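Cytochrome c' (Thermochromatium tepidum, PDB 3VRC) carries one covalently bound heme c in a four-helix bundle and probably transfers electrons in a purple photosynthetic bacterium. Local coordinates at residues A1-E6 and G55-P60; E10-G15 and T71-E76; W21-I26 and A115-A120. All blocks are in the same frame, centred on the assembly; numbering follows the deposited sequence.

Contact 1 of 3, residues A1-E6 and G55-P60; sequences ADLSPE and GALYGP
Leu3 and Leu57 form the more buried half of this contact, methyl against methyl: in the conformer described here, CD2 of Leu3 lies 3.7 Å from CD2 of Leu57, a closeness that is provisional because Leu3 takes two conformers. The two side chains slant across each other; Leu57 CG stands opposite its carbonyl carbon (chi1 -56°), and from there the CD2 branch reaches toward 1-6. Leu57 is buried, and Trp21 of the second subunit packs on both leucines, so this apolar patch belongs to the dimer interface as well.

The other half lies toward the solvent. There the ring of Pro5 meets backbone rather than side chain, with its CG 3.6 Å from O of Pro60, an exposed residue. No hydrogen bond joins the two segments directly; Gln8, a turn into the helix, links them instead, its NE2 donating to O of Leu3 and its OE1 accepting from N of Gly59.

Ser4 is the N-cap of helix 5-31. The contact sets the start of that helix against the loop after helix 36-50, with Thr11 of helix 5-31 touching both leucines, and Tyr58 reaching on to Leu77 and Phe78 of the short helix 75-78.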
loop_
_atom_site.group_PDB
_atom_site.type_symbol
_atom_site.label_atom_id
_atom_site.label_comp_id
_atom_site.label_asym_id
_atom_site.label_seq_id
_atom_site.Cartn_x
_atom_site.Cartn_y
_atom_site.Cartn_z
ATOM N N ALA B 1 10.165 -12.839 -14.352
ATOM C CA ALA B 1 9.120 -12.342 -13.430
ATOM C C ALA B 1 9.760 -11.654 -12.211
ATOM O O ALA B 1 9.046 -11.112 -11.358
ATOM C CB ALA B 1 8.184 -13.477 -13.010
ATOM N N ASP B 2 11.095 -11.669 -12.130
ATOM C CA ASP B 2 11.771 -10.882 -11.064
ATOM C C ASP B 2 11.708 -9.419 -11.412
ATOM O O ASP B 2 11.907 -9.051 -12.574
ATOM C CB ASP B 2 13.260 -11.241 -10.944
ATOM C CG ASP B 2 13.495 -12.667 -10.458
ATOM O OD1 ASP B 2 12.723 -13.131 -9.577
ATOM O OD2 ASP B 2 14.467 -13.314 -10.934
ATOM N N LEU B 3 11.488 -8.555 -10.418
ATOM C CA LEU B 3 11.434 -7.140 -10.690
ATOM C C LEU B 3 12.781 -6.600 -11.128
ATOM O O LEU B 3 13.789 -6.816 -10.447
ATOM C CB LEU B 3 10.955 -6.405 -9.438
ATOM C CG LEU B 3 9.460 -6.280 -9.225
ATOM C CD1 LEU B 3 8.751 -7.604 -9.033
ATOM C CD2 LEU B 3 9.292 -5.408 -7.978
ATOM N N SER B 4 12.786 -5.819 -12.208
ATOM C CA SER B 4 13.942 -5.069 -12.648
ATOM C C SER B 4 14.276 -4.022 -11.616
ATOM O O SER B 4 13.443 -3.671 -10.783
ATOM C CB SER B 4 13.664 -4.384 -13.995
ATOM O OG SER B 4 12.681 -3.358 -13.763
ATOM N N PRO B 5 15.462 -3.461 -11.693
ATOM C CA PRO B 5 15.787 -2.365 -10.793
ATOM C C PRO B 5 14.798 -1.192 -10.889
ATOM O O PRO B 5 14.385 -0.652 -9.858
ATOM C CB PRO B 5 17.225 -2.016 -11.237
ATOM C CG PRO B 5 17.820 -3.331 -11.652
ATOM C CD PRO B 5 16.677 -3.928 -12.438
ATOM N N GLU B 6 14.390 -0.817 -12.086
ATOM C CA GLU B 6 13.415 0.229 -12.257
ATOM C C GLU B 6 12.093 -0.105 -11.550
ATOM O O GLU B 6 11.525 0.731 -10.858
ATOM C CB GLU B 6 13.135 0.455 -13.744
ATOM C CG GLU B 6 12.007 1.458 -13.998
ATOM C CD GLU B 6 11.787 1.696 -15.470
ATOM O OE1 GLU B 6 12.751 1.782 -16.223
ATOM O OE2 GLU B 6 10.653 1.854 -15.915
ATOM N N GLY B 55 12.389 -4.730 1.973
ATOM C CA GLY B 55 13.858 -4.889 1.767
ATOM C C GLY B 55 14.185 -5.627 0.448
ATOM O O GLY B 55 15.241 -5.451 -0.161
ATOM N N ALA B 56 13.270 -6.425 -0.052
ATOM C CA ALA B 56 13.424 -7.126 -1.321
ATOM C C ALA B 56 13.453 -6.159 -2.517
ATOM O O ALA B 56 13.798 -6.569 -3.623
ATOM C CB ALA B 56 12.325 -8.152 -1.514
ATOM N N LEU B 57 13.099 -4.911 -2.303
ATOM C CA LEU B 57 13.049 -3.893 -3.345
ATOM C C LEU B 57 14.312 -3.004 -3.408
ATOM O O LEU B 57 14.324 -1.971 -4.082
ATOM C CB LEU B 57 11.795 -3.040 -3.160
ATOM C CG LEU B 57 10.484 -3.818 -3.149
ATOM C CD1 LEU B 57 9.307 -2.957 -2.719
ATOM C CD2 LEU B 57 10.201 -4.424 -4.514
ATOM N N TYR B 58 15.356 -3.435 -2.656
ATOM C CA TYR B 58 16.614 -2.703 -2.594
ATOM C C TYR B 58 17.774 -3.509 -3.198
ATOM O O TYR B 58 18.875 -3.557 -2.643
ATOM C CB TYR B 58 16.957 -2.166 -1.189
ATOM C CG TYR B 58 16.079 -1.027 -0.762
ATOM C CD1 TYR B 58 16.461 0.262 -1.031
ATOM C CD2 TYR B 58 14.799 -1.281 -0.181
ATOM C CE1 TYR B 58 15.690 1.293 -0.696
ATOM C CE2 TYR B 58 13.992 -0.211 0.181
ATOM C CZ TYR B 58 14.451 1.071 -0.053
ATOM O OH TYR B 58 13.712 2.185 0.204
ATOM N N GLY B 59 17.512 -4.158 -4.343
ATOM C CA GLY B 59 18.492 -5.033 -4.971
ATOM C C GLY B 59 19.553 -4.252 -5.670
ATOM O O GLY B 59 19.533 -3.039 -5.809
ATOM N N PRO B 60 20.518 -4.981 -6.235
ATOM C CA PRO B 60 21.561 -4.380 -7.072
ATOM C C PRO B 60 20.972 -3.592 -8.217
ATOM O O PRO B 60 19.982 -4.021 -8.829
ATOM C CB PRO B 60 22.335 -5.596 -7.604
ATOM C CG PRO B 60 22.074 -6.688 -6.624
ATOM C CD PRO B 60 20.693 -6.433 -6.053
#

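Contact 2 of 3, residues E10-G15 and T71-E76; sequences ETRQAG and TRAKPE. With HEC (heme c), chain L.
Arg12 and Thr71 slant across each other and meet on one carboxylate oxygen of the heme. The guanidinium presents its edge: NE gives heme O2D a bond of 2.8 Å at 161°, while NH2 reaches the same O2D by a longer, more bent one at 3.1 Å. Thr71 OG1 lies near the guanidinium plane and donates to heme O2D at 2.6 Å, so three bonds grip that oxygen. Arg12 CG sits between backbone N and carbonyl carbon, and the chain runs extended to NE.

The hydroxyl of Thr71 stands opposite its backbone N (chi1 -177°), where OG1 accepts from N of Ala73 at 3.0 Å: an ST turn that fixes the rotation of the group. This is the propionate end of the heme pocket in the cytochrome c' four-helix bundle.

Gln13, extended beyond CG, sends NE2 almost straight to heme O1D (2.9 Å, 177°), and Arg72 meets that O1D with its backbone N at 2.8 Å. The Arg72 side chain bends at chi3, bringing NH1 3.5 Å from heme CAA, while its NE bonds O of Ala130. Outside the segments, Arg12 NH1 donates to O of Leu57 and NH2 to O of Thr62, while Gln13 NE2 also bonds O of Lys70.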
loop_
_atom_site.group_PDB
_atom_site.type_symbol
_atom_site.label_atom_id
_atom_site.label_comp_id
_atom_site.label_asym_id
_atom_site.label_seq_id
_atom_site.Cartn_x
_atom_site.Cartn_y
_atom_site.Cartn_z
ATOM N N GLU B 10 10.230 1.820 -8.412
ATOM C CA GLU B 10 8.853 2.297 -8.482
ATOM C C GLU B 10 7.978 1.637 -7.429
ATOM O O GLU B 10 7.098 2.282 -6.864
ATOM C CB GLU B 10 8.281 2.048 -9.858
ATOM C CG GLU B 10 8.895 2.980 -10.887
ATOM C CD GLU B 10 8.386 2.643 -12.232
ATOM O OE1 GLU B 10 8.454 1.414 -12.602
ATOM O OE2 GLU B 10 7.903 3.592 -12.923
ATOM N N THR B 11 8.204 0.370 -7.175
ATOM C CA THR B 11 7.352 -0.362 -6.229
ATOM C C THR B 11 7.600 0.138 -4.796
ATOM O O THR B 11 6.643 0.288 -4.023
ATOM C CB THR B 11 7.532 -1.836 -6.362
ATOM O OG1 THR B 11 7.228 -2.243 -7.725
ATOM C CG2 THR B 11 6.600 -2.632 -5.435
ATOM N N ARG B 12 8.874 0.338 -4.418
ATOM C CA ARG B 12 9.101 0.820 -3.061
ATOM C C ARG B 12 8.540 2.206 -2.918
ATOM O O ARG B 12 7.922 2.541 -1.884
ATOM C CB ARG B 12 10.587 0.695 -2.663
ATOM C CG ARG B 12 11.558 1.671 -3.350
ATOM C CD ARG B 12 12.969 1.095 -3.347
ATOM N NE ARG B 12 13.948 2.065 -3.780
ATOM C CZ ARG B 12 15.198 1.746 -4.164
ATOM N NH1 ARG B 12 15.578 0.469 -4.221
ATOM N NH2 ARG B 12 16.055 2.739 -4.412
ATOM N N GLN B 13 8.710 3.079 -3.919
ATOM C CA GLN B 13 8.141 4.403 -3.876
ATOM C C GLN B 13 6.624 4.347 -3.703
ATOM O O GLN B 13 6.051 5.159 -2.972
ATOM C CB GLN B 13 8.487 5.200 -5.148
ATOM C CG GLN B 13 9.981 5.572 -5.146
ATOM C CD GLN B 13 10.414 6.202 -6.462
ATOM O OE1 GLN B 13 9.741 6.075 -7.505
ATOM N NE2 GLN B 13 11.577 6.817 -6.445
ATOM N N ALA B 14 5.961 3.413 -4.385
ATOM C CA ALA B 14 4.517 3.252 -4.250
ATOM C C ALA B 14 4.156 2.902 -2.812
ATOM O O ALA B 14 3.164 3.427 -2.243
ATOM C CB ALA B 14 4.002 2.171 -5.209
ATOM N N GLY B 15 4.867 1.958 -2.201
ATOM C CA GLY B 15 4.552 1.609 -0.821
ATOM C C GLY B 15 4.701 2.767 0.130
ATOM O O GLY B 15 3.841 2.997 0.982
ATOM N N THR B 71 15.506 7.966 -8.014
ATOM C CA THR B 71 15.430 7.516 -6.652
ATOM C C THR B 71 15.909 8.579 -5.687
ATOM O O THR B 71 16.824 9.339 -6.015
ATOM C CB THR B 71 16.187 6.162 -6.468
ATOM O OG1 THR B 71 15.996 5.762 -5.120
ATOM C CG2 THR B 71 17.717 6.232 -6.727
ATOM N N ARG B 72 15.291 8.628 -4.506
ATOM C CA ARG B 72 15.780 9.426 -3.411
ATOM C C ARG B 72 16.559 8.610 -2.390
ATOM O O ARG B 72 16.918 9.169 -1.313
ATOM C CB ARG B 72 14.579 10.107 -2.725
ATOM C CG ARG B 72 13.955 11.198 -3.610
ATOM C CD ARG B 72 12.646 11.782 -3.075
ATOM N NE ARG B 72 12.848 12.451 -1.786
ATOM C CZ ARG B 72 11.862 12.887 -1.009
ATOM N NH1 ARG B 72 10.571 12.754 -1.366
ATOM N NH2 ARG B 72 12.181 13.458 0.147
ATOM N N ALA B 73 16.842 7.334 -2.654
ATOM C CA ALA B 73 17.678 6.579 -1.773
ATOM C C ALA B 73 19.121 7.084 -1.832
ATOM O O ALA B 73 19.697 7.148 -2.917
ATOM C CB ALA B 73 17.612 5.109 -2.121
ATOM N N LYS B 74 19.719 7.410 -0.693
ATOM C CA LYS B 74 21.098 7.940 -0.692
ATOM C C LYS B 74 22.072 6.780 -0.823
ATOM O O LYS B 74 21.835 5.648 -0.421
ATOM C CB LYS B 74 21.352 8.627 0.636
ATOM C CG LYS B 74 20.630 9.962 0.767
ATOM C CD LYS B 74 21.052 10.768 2.020
ATOM C CE LYS B 74 20.554 12.180 1.963
ATOM N NZ LYS B 74 21.092 12.954 3.110
ATOM N N PRO B 75 23.293 7.096 -1.316
ATOM C CA PRO B 75 24.353 6.063 -1.285
ATOM C C PRO B 75 24.578 5.449 0.120
ATOM O O PRO B 75 24.882 4.259 0.225
ATOM C CB PRO B 75 25.582 6.785 -1.824
ATOM C CG PRO B 75 25.199 8.195 -2.085
ATOM C CD PRO B 75 23.721 8.374 -1.901
ATOM N N GLU B 76 24.397 6.291 1.144
ATOM C CA GLU B 76 24.581 5.784 2.509
ATOM C C GLU B 76 23.690 4.574 2.771
ATOM O O GLU B 76 24.034 3.705 3.585
ATOM C CB GLU B 76 24.303 6.854 3.545
ATOM C CG GLU B 76 25.406 7.912 3.653
ATOM C CD GLU B 76 25.234 9.163 2.769
ATOM O OE1 GLU B 76 24.597 9.097 1.674
ATOM O OE2 GLU B 76 25.778 10.261 3.184
HETATM FE FE HEC L . 10.095 6.483 3.564
HETATM C CHA HEC L . 10.756 7.631 0.370
HETATM C CHB HEC L . 7.059 8.088 3.539
HETATM C CHC HEC L . 9.220 4.901 6.449
HETATM C CHD HEC L . 13.106 4.892 3.563
HETATM N NA HEC L . 9.109 7.718 2.220
HETATM C C1A HEC L . 9.531 8.061 0.974
HETATM C C2A HEC L . 8.640 9.002 0.397
HETATM C C3A HEC L . 7.563 9.171 1.310
HETATM C C4A HEC L . 7.903 8.291 2.400
HETATM C CMA HEC L . 6.325 9.965 1.166
HETATM C CAA HEC L . 8.861 9.740 -0.885
HETATM C CBA HEC L . 7.825 9.580 -1.890
HETATM C CGA HEC L . 7.781 8.132 -2.232
HETATM O O1A HEC L . 6.604 7.648 -2.395
HETATM O O2A HEC L . 8.778 7.427 -2.433
HETATM N NB HEC L . 8.418 6.459 4.735
HETATM C C1B HEC L . 7.315 7.181 4.592
HETATM C C2B HEC L . 6.408 7.052 5.711
HETATM C C3B HEC L . 7.031 6.097 6.517
HETATM C C4B HEC L . 8.281 5.745 5.883
HETATM C CMB HEC L . 5.119 7.724 5.914
HETATM C CAB HEC L . 6.617 5.533 7.865
HETATM C CBB HEC L . 5.187 5.208 8.055
HETATM N NC HEC L . 11.003 5.127 4.791
HETATM C C1C HEC L . 10.510 4.606 5.958
HETATM C C2C HEC L . 11.486 3.762 6.642
HETATM C C3C HEC L . 12.595 3.765 5.768
HETATM C C4C HEC L . 12.254 4.636 4.658
HETATM C CMC HEC L . 11.248 3.135 7.963
HETATM C CAC HEC L . 13.935 3.095 5.938
HETATM C CBC HEC L . 13.982 1.943 6.898
HETATM N ND HEC L . 11.640 6.339 2.282
HETATM C C1D HEC L . 12.786 5.631 2.424
HETATM C C2D HEC L . 13.644 5.705 1.281
HETATM C C3D HEC L . 12.961 6.420 0.332
HETATM C C4D HEC L . 11.686 6.771 0.979
HETATM C CMD HEC L . 15.027 5.099 1.162
HETATM C CAD HEC L . 13.319 6.730 -1.089
HETATM C CBD HEC L . 12.789 5.611 -2.026
HETATM C CGD HEC L . 13.242 5.797 -3.464
HETATM O O1D HEC L . 13.093 6.948 -3.970
HETATM O O2D HEC L . 13.764 4.830 -4.041
#

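Contact 3 of 3, residues W21-I26 and A115-A120; sequences WNMGKI and ADVGAA
Two helical segments, 21-26 of helix 5-31 and 115-120 of helix 107-128, come nearest at Met23 and Gly118, whose CA atoms are 8.3 Å apart. Met23 spans most of that gap. Its chain bends at both chi2 (-73°) and chi3 (-75°), curling the thioether so that sulfur and terminal methyl both lie against one branch of Val117: SD is 3.7 Å and CE 3.6 Å from CG1 of Val117. The two side chains slant across one another, and it is CG1, placed opposite the backbone N of Val117 (chi1 173°), that takes the contact.

The same methyl also reaches the backbone of the next residue, CE of Met23 lying 4.0 Å from N of Gly118. There the methionine end lies beside main chain. No hydrogen bond crosses between the segments; the contact is apolar, and both Met23 and Val117 are buried.

Further residues complete the packing. Val46 of helix 36-50 and, from helix 107-128 itself, Phe114 touch Met23, while Leu91, Ala94 and Leu98 of helix 81-103 touch Val117.

Heme c touches Met23, Val117 and Ala120; the last directly precedes Cys121, a predicted covalent attachment point, and the axial ligand His125 follows one helical turn later. Apolar side chains from all four long helices meeting beside the heme are the interior of the cytochrome c' four-helix bundle.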
loop_
_atom_site.group_PDB
_atom_site.type_symbol
_atom_site.label_atom_id
_atom_site.label_comp_id
_atom_site.label_asym_id
_atom_site.label_seq_id
_atom_site.Cartn_x
_atom_site.Cartn_y
_atom_site.Cartn_z
ATOM N N TRP B 21 -0.047 8.566 2.653
ATOM C CA TRP B 21 -1.436 9.030 2.543
ATOM C C TRP B 21 -2.235 8.565 3.768
ATOM O O TRP B 21 -3.007 9.353 4.341
ATOM C CB TRP B 21 -2.037 8.436 1.270
ATOM C CG TRP B 21 -3.476 8.804 1.109
ATOM C CD1 TRP B 21 -4.045 10.021 1.188
ATOM C CD2 TRP B 21 -4.569 7.902 0.858
ATOM N NE1 TRP B 21 -5.411 9.963 1.040
ATOM C CE2 TRP B 21 -5.751 8.678 0.817
ATOM C CE3 TRP B 21 -4.652 6.518 0.647
ATOM C CZ2 TRP B 21 -7.008 8.099 0.586
ATOM C CZ3 TRP B 21 -5.899 5.941 0.448
ATOM C CH2 TRP B 21 -7.047 6.738 0.414
ATOM N N ASN B 22 -2.050 7.330 4.151
ATOM C CA ASN B 22 -2.786 6.796 5.315
ATOM C C ASN B 22 -2.320 7.417 6.639
ATOM O O ASN B 22 -3.156 7.697 7.499
ATOM C CB ASN B 22 -2.732 5.284 5.264
ATOM C CG ASN B 22 -3.705 4.781 4.197
ATOM O OD1 ASN B 22 -4.913 4.756 4.443
ATOM N ND2 ASN B 22 -3.213 4.485 2.997
ATOM N N MET B 23 -1.021 7.682 6.795
ATOM C CA MET B 23 -0.549 8.433 7.959
ATOM C C MET B 23 -1.238 9.769 8.036
ATOM O O MET B 23 -1.637 10.182 9.141
ATOM C CB MET B 23 0.961 8.616 7.911
ATOM C CG MET B 23 1.755 7.343 8.103
ATOM S SD MET B 23 1.751 6.703 9.780
ATOM C CE MET B 23 2.881 7.833 10.582
ATOM N N GLY B 24 -1.399 10.473 6.912
ATOM C CA GLY B 24 -2.032 11.760 6.929
ATOM C C GLY B 24 -3.456 11.683 7.391
ATOM O O GLY B 24 -3.941 12.600 8.087
ATOM N N LYS B 25 -4.183 10.609 7.053
ATOM C CA LYS B 25 -5.552 10.484 7.555
ATOM C C LYS B 25 -5.535 10.302 9.057
ATOM O O LYS B 25 -6.440 10.840 9.737
ATOM C CB LYS B 25 -6.253 9.258 6.880
ATOM C CG LYS B 25 -6.513 9.465 5.398
ATOM C CD LYS B 25 -7.348 8.462 4.651
ATOM C CE LYS B 25 -6.538 7.327 4.261
ATOM N NZ LYS B 25 -7.336 6.198 3.722
ATOM N N ILE B 26 -4.618 9.511 9.588
ATOM C CA ILE B 26 -4.572 9.342 11.050
ATOM C C ILE B 26 -4.311 10.688 11.735
ATOM O O ILE B 26 -5.001 11.040 12.698
ATOM C CB ILE B 26 -3.559 8.278 11.432
ATOM C CG1 ILE B 26 -3.922 6.940 10.803
ATOM C CG2 ILE B 26 -3.477 8.175 12.976
ATOM C CD1 ILE B 26 -2.866 5.846 10.970
ATOM N N ALA B 115 2.773 8.564 17.110
ATOM C CA ALA B 115 4.057 9.242 17.345
ATOM C C ALA B 115 5.206 8.282 17.163
ATOM O O ALA B 115 6.207 8.640 16.541
ATOM C CB ALA B 115 4.053 9.817 18.768
ATOM N N ASP B 116 5.091 7.080 17.678
ATOM C CA ASP B 116 6.185 6.127 17.585
ATOM C C ASP B 116 6.418 5.721 16.098
ATOM O O ASP B 116 7.552 5.573 15.651
ATOM C CB ASP B 116 5.962 4.875 18.407
ATOM C CG ASP B 116 5.960 5.112 19.922
ATOM O OD1 ASP B 116 6.248 6.246 20.331
ATOM O OD2 ASP B 116 5.626 4.172 20.647
ATOM N N VAL B 117 5.343 5.525 15.342
ATOM C CA VAL B 117 5.507 5.255 13.902
ATOM C C VAL B 117 6.168 6.421 13.220
ATOM O O VAL B 117 7.131 6.202 12.445
ATOM C CB VAL B 117 4.140 4.894 13.272
ATOM C CG1 VAL B 117 4.280 4.786 11.775
ATOM C CG2 VAL B 117 3.643 3.562 13.840
ATOM N N GLY B 118 5.673 7.650 13.395
ATOM C CA GLY B 118 6.257 8.776 12.709
ATOM C C GLY B 118 7.739 8.893 13.026
ATOM O O GLY B 118 8.534 9.265 12.158
ATOM N N ALA B 119 8.111 8.627 14.281
ATOM C CA ALA B 119 9.539 8.696 14.645
ATOM C C ALA B 119 10.344 7.665 13.858
ATOM O O ALA B 119 11.485 7.943 13.472
ATOM C CB ALA B 119 9.681 8.513 16.141
ATOM N N ALA B 120 9.764 6.480 13.640
ATOM C CA ALA B 120 10.457 5.441 12.878
ATOM C C ALA B 120 10.609 5.846 11.396
ATOM O O ALA B 120 11.650 5.590 10.790
ATOM C CB ALA B 120 9.768 4.093 13.034
#

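In the fold
All three contacts use helix 5-31, taking it from its start to well inside the bundle. Contact 1 is partly buried and peripheral, its centre about 17 Å from the chain centre; contact 2, also partly buried, is intermediate at about 11 Å; contact 3, at about 9 Å, is buried, on the opposite side of the chain's centre from the other two. Contacts 1 and 3 are apolar, but contact 1 pairs a helix start with a loop, contact 3 two helices. Contact 2 is the polar one, built round a heme propionate. It touches contact 1 through residues 11-12 against Leu3 and residues 57-58, while contact 3 adjoins the same heme without touching contact 2. Each also reaches the second subunit.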